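Local coordinates for protein glycoside Hydrolase (Bacteroides uniformis, PDB 5TA0) that probably hydrolyses beta-galactosidic linkages of agarose in the agar-degrading pathway of a gut symbiont, at residues V200-L205 against T279-D284; A248-E253 against E301-M306; N135-N140 against Y366-A371; N50-I55 against I323-A328. One frame throughout, in Å; residues are numbered along the deposited sequence.

Interaction 1 (V200-L205 against T279-D284); sequences VINEPL and TIHLYD. With GAL (beta-D-galactopyranose), chain C; AAL (3,6-anhydro-alpha-L-galactopyranose), chain B.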
# COMPACT_ATOMS: atom_id res chain seq x y z
N VAL A 200 -11.34 0.13 -11.46
CA VAL A 200 -11.80 0.37 -12.84
C VAL A 200 -10.76 -0.09 -13.86
O VAL A 200 -11.04 -0.89 -14.77
CB VAL A 200 -12.18 1.85 -13.02
CG1 VAL A 200 -12.41 2.21 -14.49
CG2 VAL A 200 -13.44 2.17 -12.19
N ILE A 201 -9.55 0.43 -13.72
CA ILE A 201 -8.53 0.26 -14.78
C ILE A 201 -7.13 0.43 -14.23
O ILE A 201 -6.87 1.35 -13.45
CB ILE A 201 -8.84 1.20 -15.98
CG1 ILE A 201 -8.00 0.87 -17.21
CG2 ILE A 201 -8.73 2.66 -15.57
CD1 ILE A 201 -8.40 1.65 -18.42
N ASN A 202 -6.22 -0.44 -14.64
CA ASN A 202 -4.85 -0.42 -14.12
C ASN A 202 -3.96 0.65 -14.75
O ASN A 202 -3.82 0.70 -15.98
CB ASN A 202 -4.22 -1.79 -14.38
CG ASN A 202 -2.89 -1.96 -13.71
OD1 ASN A 202 -2.79 -2.00 -12.50
ND2 ASN A 202 -1.82 -2.08 -14.52
N GLU A 203 -3.36 1.53 -13.93
CA GLU A 203 -2.31 2.47 -14.37
C GLU A 203 -2.63 3.19 -15.68
O GLU A 203 -1.86 3.17 -16.65
CB GLU A 203 -0.97 1.73 -14.44
CG GLU A 203 -0.56 1.14 -13.10
CD GLU A 203 0.84 0.59 -13.02
OE1 GLU A 203 1.42 0.31 -14.08
OE2 GLU A 203 1.31 0.39 -11.87
N PRO A 204 -3.78 3.88 -15.72
CA PRO A 204 -4.24 4.43 -16.99
C PRO A 204 -3.45 5.60 -17.53
O PRO A 204 -3.31 5.71 -18.75
CB PRO A 204 -5.69 4.81 -16.71
CG PRO A 204 -5.72 5.10 -15.22
CD PRO A 204 -4.78 4.06 -14.65
N LEU A 205 -2.99 6.50 -16.67
CA LEU A 205 -2.22 7.66 -17.12
C LEU A 205 -0.84 7.30 -17.59
O LEU A 205 -0.29 8.02 -18.42
CB LEU A 205 -2.22 8.81 -16.11
CG LEU A 205 -3.61 9.42 -15.88
CD1 LEU A 205 -3.50 10.59 -14.91
CD2 LEU A 205 -4.30 9.87 -17.17
N THR A 279 -7.45 4.16 -5.07
CA THR A 279 -6.42 3.15 -5.24
C THR A 279 -5.22 3.72 -5.99
O THR A 279 -5.38 4.46 -6.99
CB THR A 279 -6.99 1.87 -5.89
OG1 THR A 279 -5.91 0.95 -6.09
CG2 THR A 279 -7.69 2.14 -7.19
N ILE A 280 -4.03 3.40 -5.47
CA ILE A 280 -2.75 3.82 -6.01
C ILE A 280 -1.76 2.68 -5.96
O ILE A 280 -1.97 1.70 -5.24
CB ILE A 280 -2.18 5.05 -5.29
CG1 ILE A 280 -1.90 4.76 -3.80
CG2 ILE A 280 -3.10 6.25 -5.44
CD1 ILE A 280 -1.29 5.92 -3.04
N HIS A 281 -0.68 2.81 -6.71
CA HIS A 281 0.50 1.97 -6.60
C HIS A 281 1.66 2.76 -6.06
O HIS A 281 1.79 3.93 -6.35
CB HIS A 281 0.83 1.38 -7.97
CG HIS A 281 -0.24 0.46 -8.47
ND1 HIS A 281 -0.27 -0.03 -9.76
CD2 HIS A 281 -1.31 -0.08 -7.84
CE1 HIS A 281 -1.31 -0.83 -9.90
NE2 HIS A 281 -1.94 -0.89 -8.74
N LEU A 282 2.49 2.13 -5.23
CA LEU A 282 3.62 2.83 -4.58
C LEU A 282 4.90 2.01 -4.73
O LEU A 282 5.05 0.96 -4.07
CB LEU A 282 3.31 3.08 -3.10
CG LEU A 282 2.24 4.13 -2.85
CD1 LEU A 282 1.82 4.08 -1.39
CD2 LEU A 282 2.70 5.52 -3.25
N TYR A 283 5.82 2.51 -5.54
CA TYR A 283 7.08 1.83 -5.76
C TYR A 283 8.27 2.71 -5.43
O TYR A 283 8.39 3.85 -5.91
CB TYR A 283 7.17 1.38 -7.19
CG TYR A 283 6.34 0.17 -7.52
CD1 TYR A 283 6.71 -1.08 -7.08
CD2 TYR A 283 5.24 0.27 -8.32
CE1 TYR A 283 5.98 -2.20 -7.43
CE2 TYR A 283 4.51 -0.84 -8.68
CZ TYR A 283 4.88 -2.08 -8.23
OH TYR A 283 4.16 -3.20 -8.63
N ASP A 284 9.16 2.16 -4.62
CA ASP A 284 10.49 2.72 -4.41
C ASP A 284 11.31 2.46 -5.67
O ASP A 284 11.12 1.45 -6.35
CB ASP A 284 11.20 2.01 -3.26
CG ASP A 284 10.73 2.46 -1.87
OD1 ASP A 284 10.25 3.61 -1.71
OD2 ASP A 284 10.92 1.67 -0.92
C1 GAL C . 4.15 -2.63 -14.13
C2 GAL C . 2.70 -3.07 -14.14
C3 GAL C . 2.48 -4.54 -13.81
C4 GAL C . 3.60 -5.44 -14.31
C5 GAL C . 4.97 -4.88 -14.05
C6 GAL C . 6.14 -5.73 -14.57
O2 GAL C . 1.96 -2.31 -13.19
O3 GAL C . 1.25 -4.85 -14.48
O4 GAL C . 3.42 -5.61 -15.73
O5 GAL C . 5.01 -3.62 -14.72
O6 GAL C . 6.23 -7.02 -13.95
C1 AAL B . 7.32 1.04 -16.15
C2 AAL B . 7.15 -0.34 -16.76
C3 AAL B . 5.73 -0.79 -16.52
C4 AAL B . 5.42 -0.85 -15.05
C5 AAL B . 5.34 0.62 -14.77
C6 AAL B . 4.47 1.10 -15.91
O2 AAL B . 8.05 -1.28 -16.17
O3 AAL B . 4.83 0.24 -17.00
O4 AAL B . 4.14 -1.42 -14.89
O5 AAL B . 6.67 1.14 -14.87
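Asn-202 and Glu-203 both approach the imidazole of His-281 along its edge, each in the plane of the ring. Asn-202 comes first, its amide turned 46° from the ring; OD1 lies 3.2 Å from His-281 CE1, while its stronger partner is the guanidinium of Arg-83, which donates to the same oxygen. Glu-203 follows at the N-cap position of helix 204-210. CG sits anti to the carbonyl carbon (chi1 -60°) and the chain runs extended from there, carrying the carboxylate to the histidine. OE2 accepts a nearly straight hydrogen bond from His-281 ND1, 2.7 Å long, met on the anti side of the carboxylate and 24° out of its plane. OE1 is the nearer to the sugar: Glu-203 OE1 is 2.8 Å from O2 of the chain C galactose and 3.3 Å from O4 of the chain B anhydrogalactose, the oxygen bonded to C1 of that galactose. This placement beside a beta-glycosidic oxygen, as the Glu of an Asn-Glu pair just beyond the end of the fourth strand, is consistent with the general acid/base of clan GH-A hydrolases. With an alanine here, His-281 ND1 would probably lose its acceptor and a gap open beside the glycosidic oxygen. His-281 is held from its other nitrogen too, since NE2 is hydrogen-bonded to Ser-324 OG, which helps fix the ring's rotation. The contact lies at the mouth of the parallel-stranded barrel: Glu-203 is backbone-bonded to Cys-246 of strand 242-247, strand 277-285 runs alongside strand 321-326, and helix 219-236 packs on Val-200 and Pro-204.

Interaction 2 (A248-E253 against E301-M306); sequences AFPDFE and EATMDM. With AAL (3,6-anhydro-alpha-L-galactopyranose), chain B; GAL (beta-D-galactopyranose), chain D.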
# COMPACT_ATOMS: atom_id res chain seq x y z
N ALA A 248 -0.09 4.64 -11.37
CA ALA A 248 1.24 4.03 -11.49
C ALA A 248 2.29 4.73 -10.64
O ALA A 248 3.08 4.04 -9.97
CB ALA A 248 1.70 3.99 -12.95
N PHE A 249 2.29 6.07 -10.69
CA PHE A 249 3.35 6.89 -10.10
C PHE A 249 2.75 8.17 -9.57
O PHE A 249 2.71 9.18 -10.26
CB PHE A 249 4.45 7.20 -11.14
CG PHE A 249 5.12 5.97 -11.68
CD1 PHE A 249 5.91 5.19 -10.87
CD2 PHE A 249 4.86 5.53 -12.99
CE1 PHE A 249 6.48 4.01 -11.35
CE2 PHE A 249 5.44 4.35 -13.46
CZ PHE A 249 6.25 3.59 -12.63
N PRO A 250 2.19 8.15 -8.34
CA PRO A 250 1.56 9.34 -7.74
C PRO A 250 2.64 10.29 -7.27
O PRO A 250 3.22 10.07 -6.20
CB PRO A 250 0.70 8.76 -6.58
CG PRO A 250 1.39 7.52 -6.21
CD PRO A 250 2.04 6.96 -7.47
N ASP A 251 2.95 11.28 -8.10
CA ASP A 251 4.12 12.14 -7.97
C ASP A 251 3.68 13.60 -7.90
O ASP A 251 3.83 14.38 -8.85
CB ASP A 251 5.07 11.91 -9.15
CG ASP A 251 5.68 10.51 -9.18
OD1 ASP A 251 5.59 9.78 -8.19
OD2 ASP A 251 6.31 10.15 -10.21
N PHE A 252 3.13 14.00 -6.76
CA PHE A 252 2.28 15.18 -6.70
C PHE A 252 3.02 16.50 -6.87
O PHE A 252 2.44 17.48 -7.38
CB PHE A 252 1.52 15.18 -5.38
CG PHE A 252 0.55 14.04 -5.21
CD1 PHE A 252 0.14 13.23 -6.27
CD2 PHE A 252 0.04 13.79 -3.94
CE1 PHE A 252 -0.79 12.24 -6.07
CE2 PHE A 252 -0.88 12.79 -3.75
CZ PHE A 252 -1.29 12.00 -4.80
N GLU A 253 4.28 16.53 -6.45
CA GLU A 253 5.06 17.77 -6.42
C GLU A 253 5.55 18.16 -7.80
O GLU A 253 6.01 19.30 -7.99
CB GLU A 253 6.23 17.65 -5.45
CG GLU A 253 7.48 16.98 -5.95
CD GLU A 253 7.41 15.47 -6.10
OE1 GLU A 253 6.35 14.86 -5.85
OE2 GLU A 253 8.44 14.87 -6.43
N GLU A 301 4.42 9.45 3.09
CA GLU A 301 3.57 10.10 4.09
C GLU A 301 2.91 11.37 3.51
O GLU A 301 1.75 11.68 3.77
CB GLU A 301 4.38 10.46 5.34
CG GLU A 301 4.88 9.27 6.16
CD GLU A 301 3.75 8.43 6.73
OE1 GLU A 301 2.80 9.01 7.28
OE2 GLU A 301 3.82 7.20 6.59
N ALA A 302 3.69 12.12 2.72
CA ALA A 302 3.19 13.33 2.07
C ALA A 302 2.14 13.01 1.00
O ALA A 302 1.13 13.69 0.92
CB ALA A 302 4.34 14.13 1.49
N THR A 303 2.42 11.98 0.20
CA THR A 303 1.47 11.56 -0.81
C THR A 303 0.11 11.22 -0.18
O THR A 303 -0.93 11.72 -0.58
CB THR A 303 2.01 10.33 -1.55
OG1 THR A 303 3.33 10.63 -2.05
CG2 THR A 303 1.12 9.90 -2.67
N MET A 304 0.16 10.35 0.82
CA MET A 304 -1.10 9.88 1.45
C MET A 304 -1.82 10.99 2.22
O MET A 304 -3.03 11.11 2.12
CB MET A 304 -0.82 8.67 2.32
CG MET A 304 -0.39 7.46 1.52
SD MET A 304 -0.22 5.93 2.47
CE MET A 304 1.26 6.31 3.35
N ASP A 305 -1.06 11.83 2.92
CA ASP A 305 -1.66 13.00 3.59
C ASP A 305 -2.36 13.95 2.62
O ASP A 305 -3.39 14.53 2.96
CB ASP A 305 -0.62 13.79 4.41
CG ASP A 305 -0.32 13.17 5.79
OD1 ASP A 305 -0.80 12.06 6.09
OD2 ASP A 305 0.44 13.81 6.55
N MET A 306 -1.82 14.13 1.42
CA MET A 306 -2.43 15.05 0.48
C MET A 306 -3.74 14.53 -0.07
O MET A 306 -4.72 15.26 -0.17
CB MET A 306 -1.43 15.34 -0.64
CG MET A 306 -1.78 16.58 -1.42
SD MET A 306 -0.36 17.28 -2.30
CE MET A 306 -1.00 18.92 -2.68
C1 AAL B . 7.32 1.04 -16.15
C2 AAL B . 7.15 -0.34 -16.76
C3 AAL B . 5.73 -0.79 -16.52
C4 AAL B . 5.42 -0.85 -15.05
C5 AAL B . 5.34 0.62 -14.77
C6 AAL B . 4.47 1.10 -15.91
O2 AAL B . 8.05 -1.28 -16.17
O3 AAL B . 4.83 0.24 -17.00
O4 AAL B . 4.14 -1.42 -14.89
O5 AAL B . 6.67 1.14 -14.87
C1 GAL D . 11.22 3.93 -16.79
C2 GAL D . 10.62 2.55 -16.64
C3 GAL D . 9.13 2.63 -16.31
C4 GAL D . 8.89 3.58 -15.14
C5 GAL D . 9.53 4.93 -15.44
C6 GAL D . 9.26 5.94 -14.34
O1 GAL D . 12.65 3.87 -16.98
O2 GAL D . 10.75 1.81 -17.86
O3 GAL D . 8.72 1.29 -16.04
O4 GAL D . 9.46 3.06 -13.93
O5 GAL D . 10.94 4.71 -15.61
O6 GAL D . 9.85 7.20 -14.68
O HOH W 1 3.62 12.08 -4.40
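Phe-252 and Met-306 form a Met-aromatic contact where the loop following strand 242-247 of the beta/alpha barrel lies against helix 298-315. The sulfur stands obliquely to the ring, with Met-306 SD 5.0 Å from the centroid of Phe-252 and 64° off the ring normal. The two side chains run alongside one another, pointing opposite ways, and the methionine, extended beyond CG, also brings its CB near Phe-252 CD2.

Apolar contact continues at Thr-303. With OG1 beside the backbone N (chi1 -54°), its methyl is left to face the loop: Thr-303 CG2 is 3.7 Å from Phe-252 CE2 and 4.1 Å from Pro-250 CB. The ring edge meets the helix backbone, where Phe-252 CE2 comes within 3.3 Å of Thr-303 O, near the ring plane.

The neighbouring Phe-249 serves the glycan instead. Its CZ reaches 3.3 Å from O5 of the chain B anhydrogalactose at the ring edge, while C6 of the chain D galactose lies over one face, offset toward the rim. The loop therefore joins the sugar pocket to the outer helix layer.

Polar linkage across the contact runs through one water. It donates to Pro-250 O at 2.7 Å, accepts from Phe-252 N, and is hydrogen-bonded to Thr-303 OG1 at 2.8 Å, a hydroxyl also bonded to Asn-299 O.

Interaction 3 (N135-N140 against Y366-A371); sequences NLILCN and YAMPFA. With EDO (1,2-ethanediol), chain S.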
# COMPACT_ATOMS: atom_id res chain seq x y z
N ASN A 135 -10.02 -12.72 -0.87
CA ASN A 135 -10.89 -11.56 -1.04
C ASN A 135 -10.37 -10.86 -2.28
O ASN A 135 -9.34 -10.18 -2.26
CB ASN A 135 -10.84 -10.67 0.18
CG ASN A 135 -11.86 -9.54 0.15
OD1 ASN A 135 -12.65 -9.45 -0.77
ND2 ASN A 135 -11.84 -8.70 1.16
N LEU A 136 -11.03 -11.08 -3.40
CA LEU A 136 -10.46 -10.68 -4.68
C LEU A 136 -10.58 -9.22 -4.99
O LEU A 136 -11.67 -8.62 -4.89
CB LEU A 136 -11.09 -11.49 -5.82
CG LEU A 136 -10.53 -11.28 -7.23
CD1 LEU A 136 -9.13 -11.82 -7.29
CD2 LEU A 136 -11.44 -11.94 -8.26
N ILE A 137 -9.46 -8.64 -5.43
CA ILE A 137 -9.44 -7.37 -6.15
C ILE A 137 -9.48 -7.68 -7.63
O ILE A 137 -8.57 -8.29 -8.18
CB ILE A 137 -8.16 -6.54 -5.84
CG1 ILE A 137 -7.96 -6.39 -4.32
CG2 ILE A 137 -8.22 -5.19 -6.55
CD1 ILE A 137 -6.61 -5.82 -3.95
N LEU A 138 -10.55 -7.26 -8.29
CA LEU A 138 -10.69 -7.36 -9.74
C LEU A 138 -10.32 -6.01 -10.37
O LEU A 138 -10.62 -4.96 -9.83
CB LEU A 138 -12.14 -7.75 -10.06
CG LEU A 138 -12.46 -8.04 -11.54
CD1 LEU A 138 -11.59 -9.15 -12.13
CD2 LEU A 138 -13.94 -8.42 -11.71
N CYS A 139 -9.64 -6.07 -11.52
CA CYS A 139 -9.27 -4.87 -12.26
C CYS A 139 -9.11 -5.21 -13.71
O CYS A 139 -8.75 -6.36 -14.06
CB CYS A 139 -7.95 -4.31 -11.70
SG CYS A 139 -7.41 -2.71 -12.35
N ASN A 140 -9.35 -4.23 -14.58
CA ASN A 140 -9.03 -4.35 -16.01
C ASN A 140 -7.63 -3.81 -16.28
O ASN A 140 -7.30 -2.68 -15.87
CB ASN A 140 -10.01 -3.55 -16.85
CG ASN A 140 -11.40 -4.12 -16.81
OD1 ASN A 140 -11.68 -5.13 -17.44
ND2 ASN A 140 -12.25 -3.51 -15.98
N TYR A 366 -6.92 -2.14 1.94
CA TYR A 366 -6.18 -3.28 1.38
C TYR A 366 -4.82 -2.78 0.93
O TYR A 366 -4.75 -1.71 0.31
CB TYR A 366 -6.91 -3.81 0.13
CG TYR A 366 -7.03 -5.31 -0.05
CD1 TYR A 366 -8.18 -5.86 -0.59
CD2 TYR A 366 -6.00 -6.18 0.28
CE1 TYR A 366 -8.30 -7.21 -0.81
CE2 TYR A 366 -6.12 -7.54 0.09
CZ TYR A 366 -7.25 -8.06 -0.48
OH TYR A 366 -7.31 -9.43 -0.69
N ALA A 367 -3.75 -3.50 1.23
CA ALA A 367 -2.42 -3.15 0.73
C ALA A 367 -1.79 -4.45 0.29
O ALA A 367 -1.71 -5.40 1.11
CB ALA A 367 -1.60 -2.45 1.79
N MET A 368 -1.36 -4.55 -0.97
CA MET A 368 -0.92 -5.83 -1.54
C MET A 368 0.48 -5.73 -2.11
O MET A 368 0.69 -5.07 -3.14
CB MET A 368 -1.90 -6.28 -2.62
CG MET A 368 -1.69 -7.67 -3.20
SD MET A 368 -3.13 -8.27 -4.10
CE MET A 368 -4.22 -8.62 -2.72
N PRO A 369 1.45 -6.38 -1.46
CA PRO A 369 2.80 -6.39 -2.06
C PRO A 369 2.75 -6.98 -3.46
O PRO A 369 2.04 -7.98 -3.70
CB PRO A 369 3.58 -7.30 -1.13
CG PRO A 369 2.84 -7.36 0.14
CD PRO A 369 1.39 -7.15 -0.20
N PHE A 370 3.48 -6.39 -4.40
CA PHE A 370 3.51 -6.91 -5.75
C PHE A 370 4.48 -8.08 -5.85
O PHE A 370 5.66 -7.94 -6.12
CB PHE A 370 3.76 -5.87 -6.82
CG PHE A 370 3.53 -6.42 -8.20
CD1 PHE A 370 2.28 -6.96 -8.54
CD2 PHE A 370 4.56 -6.50 -9.12
CE1 PHE A 370 2.06 -7.50 -9.78
CE2 PHE A 370 4.33 -7.03 -10.38
CZ PHE A 370 3.08 -7.55 -10.71
N ALA A 371 3.92 -9.24 -5.59
CA ALA A 371 4.60 -10.51 -5.73
C ALA A 371 3.56 -11.46 -6.29
O ALA A 371 2.48 -11.62 -5.68
CB ALA A 371 5.08 -11.00 -4.39
C1 EDO S . -9.67 -6.50 3.10
O1 EDO S . -10.88 -6.91 3.77
C2 EDO S . -8.69 -7.64 3.15
O2 EDO S . -9.29 -8.89 2.84
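Tyr-366 reaches across the inside of the barrel to a main-chain oxygen of a strand that is not its neighbour: its hydroxyl donates to Asn-135 O over 2.7 Å. The bond lies in the carbonyl plane, on a lone pair, with a C=O...donor angle of 143°, and the acceptor is also near the plane of the phenol ring. The tyrosine chi1 of -138° lies off the staggered positions and brings the hydroxyl to this oxygen. The two strands do not pair here; their short segments run almost at right angles, 80° apart, with axes 10.4 Å apart at closest approach, so side chains must span the distance.

Ile-137 supplies the apolar part. Its CD1 sits over one face of the tyrosine in a CH-pi contact, 3.8 Å from the ring centroid, and Ile-137 CG1 packs at 3.6 Å from Tyr-366 CE1. The same CD1 meets the methyl end of Met-368, CE, at 3.9 Å, where the thioether is bent at chi3. On the opposite face of the ring lies C2 of an ethanediol, probably from the crystallisation liquor, whose O2 accepts from Asn-135 ND2 at 3.1 Å. Ile-137 thus covers one face, and the additive meets the other. A phenylalanine here would probably leave Asn-135 O without this donor and remove the one polar tie between the two segments.

Arg-83 of strand 80-84 and Met-322 of strand 321-326 also touch Ile-137. Inward-pointing side chains from several parallel strands, meeting in a common interior, are what fills the centre of a beta/alpha barrel.

Interaction 4 (N50-I55 against I323-A328); sequences NFHATI and ISQYSA. With AAL (3,6-anhydro-alpha-L-galactopyranose), chain E; GAL (beta-D-galactopyranose), chain C.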
# COMPACT_ATOMS: atom_id res chain seq x y z
N ASN A 50 -0.51 -10.75 2.38
CA ASN A 50 -1.17 -11.24 1.21
C ASN A 50 -0.23 -11.11 0.01
O ASN A 50 0.90 -10.59 0.15
CB ASN A 50 -2.49 -10.49 1.00
CG ASN A 50 -2.26 -9.00 0.87
OD1 ASN A 50 -1.44 -8.58 0.03
ND2 ASN A 50 -2.93 -8.20 1.69
N PHE A 51 -0.66 -11.59 -1.16
CA PHE A 51 0.11 -11.43 -2.40
C PHE A 51 -0.80 -11.46 -3.60
O PHE A 51 -2.02 -11.74 -3.49
CB PHE A 51 1.30 -12.40 -2.50
CG PHE A 51 0.97 -13.85 -2.81
CD1 PHE A 51 1.52 -14.49 -3.92
CD2 PHE A 51 0.18 -14.61 -1.95
CE1 PHE A 51 1.30 -15.85 -4.15
CE2 PHE A 51 -0.05 -15.96 -2.20
CZ PHE A 51 0.49 -16.57 -3.30
N HIS A 52 -0.22 -11.12 -4.76
CA HIS A 52 -0.97 -10.84 -5.99
C HIS A 52 -1.17 -12.14 -6.74
O HIS A 52 -0.52 -12.40 -7.74
CB HIS A 52 -0.21 -9.80 -6.81
CG HIS A 52 -0.99 -9.21 -7.95
ND1 HIS A 52 -1.52 -9.95 -8.98
CD2 HIS A 52 -1.35 -7.93 -8.19
CE1 HIS A 52 -2.15 -9.15 -9.82
NE2 HIS A 52 -2.03 -7.92 -9.38
N ALA A 53 -2.11 -12.96 -6.27
CA ALA A 53 -2.37 -14.31 -6.77
C ALA A 53 -3.83 -14.64 -6.56
O ALA A 53 -4.59 -13.85 -6.02
CB ALA A 53 -1.47 -15.32 -6.07
N THR A 54 -4.23 -15.80 -7.04
CA THR A 54 -5.55 -16.34 -6.75
C THR A 54 -5.37 -17.78 -6.32
O THR A 54 -4.34 -18.42 -6.60
CB THR A 54 -6.47 -16.32 -7.99
OG1 THR A 54 -5.83 -17.02 -9.05
CG2 THR A 54 -6.79 -14.90 -8.41
N ILE A 55 -6.38 -18.31 -5.64
CA ILE A 55 -6.35 -19.72 -5.21
C ILE A 55 -6.45 -20.73 -6.34
O ILE A 55 -6.04 -21.88 -6.17
CB ILE A 55 -7.42 -20.02 -4.13
CG1 ILE A 55 -8.84 -19.91 -4.69
CG2 ILE A 55 -7.22 -19.13 -2.92
CD1 ILE A 55 -9.92 -20.29 -3.69
N ILE A 323 -3.86 0.10 -1.78
CA ILE A 323 -2.56 0.09 -2.46
C ILE A 323 -2.44 -1.27 -3.11
O ILE A 323 -1.99 -2.24 -2.51
CB ILE A 323 -1.38 0.46 -1.52
CG1 ILE A 323 -1.67 1.76 -0.74
CG2 ILE A 323 -0.12 0.67 -2.33
CD1 ILE A 323 -2.24 1.53 0.62
N SER A 324 -2.88 -1.38 -4.38
CA SER A 324 -3.04 -2.70 -4.96
C SER A 324 -1.76 -3.32 -5.53
O SER A 324 -1.76 -4.49 -5.88
CB SER A 324 -4.13 -2.73 -6.01
OG SER A 324 -3.94 -1.75 -7.00
N GLN A 325 -0.71 -2.51 -5.63
CA GLN A 325 0.67 -2.97 -5.93
C GLN A 325 1.64 -2.07 -5.19
O GLN A 325 1.55 -0.85 -5.33
CB GLN A 325 1.02 -2.87 -7.41
CG GLN A 325 0.24 -3.80 -8.34
CD GLN A 325 0.58 -3.59 -9.81
OE1 GLN A 325 1.69 -3.10 -10.17
NE2 GLN A 325 -0.34 -3.96 -10.66
N TYR A 326 2.58 -2.65 -4.45
CA TYR A 326 3.66 -1.86 -3.85
C TYR A 326 4.89 -2.71 -3.65
O TYR A 326 4.80 -3.93 -3.60
CB TYR A 326 3.23 -1.23 -2.54
CG TYR A 326 3.11 -2.12 -1.32
CD1 TYR A 326 4.17 -2.25 -0.43
CD2 TYR A 326 1.91 -2.75 -0.99
CE1 TYR A 326 4.07 -3.01 0.72
CE2 TYR A 326 1.80 -3.54 0.17
CZ TYR A 326 2.87 -3.62 1.03
OH TYR A 326 2.80 -4.34 2.21
N SER A 327 6.00 -2.00 -3.53
CA SER A 327 7.33 -2.44 -3.04
C SER A 327 8.38 -1.65 -3.81
O SER A 327 8.44 -0.44 -3.61
CB SER A 327 7.57 -3.96 -2.96
OG SER A 327 7.61 -4.53 -4.24
N ALA A 328 9.23 -2.31 -4.59
CA ALA A 328 10.27 -1.62 -5.37
C ALA A 328 10.14 -1.99 -6.84
O ALA A 328 9.73 -3.11 -7.19
CB ALA A 328 11.65 -2.00 -4.87
C1 AAL E . 0.43 -5.79 -13.80
C2 AAL E . -1.01 -5.69 -14.34
C3 AAL E . -1.73 -7.03 -14.30
C4 AAL E . -0.87 -8.08 -14.97
C5 AAL E . 0.20 -8.23 -13.94
C6 AAL E . -0.59 -8.26 -12.68
O2 AAL E . -1.01 -5.24 -15.70
O3 AAL E . -1.76 -7.48 -12.95
O4 AAL E . -1.62 -9.31 -15.06
O5 AAL E . 1.05 -7.08 -13.92
C1 GAL C . 4.15 -2.63 -14.13
C2 GAL C . 2.70 -3.07 -14.14
C3 GAL C . 2.48 -4.54 -13.81
C4 GAL C . 3.60 -5.44 -14.31
C5 GAL C . 4.97 -4.88 -14.05
C6 GAL C . 6.14 -5.73 -14.57
O2 GAL C . 1.96 -2.31 -13.19
O3 GAL C . 1.25 -4.85 -14.48
O4 GAL C . 3.42 -5.61 -15.73
O5 GAL C . 5.01 -3.62 -14.72
O6 GAL C . 6.23 -7.02 -13.95
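His-52 meets Gln-325 and Ser-324 by a light touch, and the three account for nearly all the surface that these segments share. The imidazole lies with CG anti to the backbone N (chi1 -168°), which swings the ring over toward strand 321-326. Its CD2 is 4.2 Å from Ser-324 O, at the ring edge, and 4.4 Å from Gln-325 CG, which approaches obliquely. Both separations are long, and the backbones stay apart, with the nearest CA atoms, those of His-52 and Gln-325, 8.0 Å from each other.

The stronger ties of each residue lead elsewhere. His-52 NE2 is hydrogen-bonded to Arg-83, and its ring packs edge-to-face with Phe-370; its backbone is the centre of an inverse gamma turn, closed by a weak bond from Ala-53 N to Phe-51 O. Ser-324 OG is bonded to Glu-199. With CG beside the backbone N (chi1 -66°) and the chain extended beyond it, Gln-325 reaches the sugars.

The saccharide lies across the ends of the two side chains. His-52 CE1 is 3.4 Å from C6 of the chain E anhydrogalactose, whose C1 is bonded to O3 of the chain C galactose beside the end of Gln-325. Gln-325 sits at the end of the seventh strand, where clan GH-A hydrolases carry their nucleophile, and is probably the residue engineered from glutamate in this variant. With contact between protein groups so sparse, the chemistry implies two walls of a pocket, bridged by strand 364-369 and the residues after it, with His-52 and Gln-325 turned to the glycan rather than bonded to each other.

Overall arrangement
All four contacts are buried, though interaction 3 reaches a partly exposed Asn-135, and their chemistry differs with their place in the barrel. Each holds residues of the glycan pocket, but only in interactions 1 and 4, on neighbouring strands 277-285 and 321-326, do the contacting side chains themselves meet the sugar: one is built on a short His-carboxylate hydrogen bond, the other rests on long van der Waals contacts alone. Interaction 3 lies beside interaction 4, their centres about 5 Å apart, and mixes apolar packing with a single hydrogen bond; strands 364-369 and 321-326 adjoin there. Interaction 2, its centre about 20 Å from those of interactions 3 and 4, links a loop to a helix through sulfur, methyl and water.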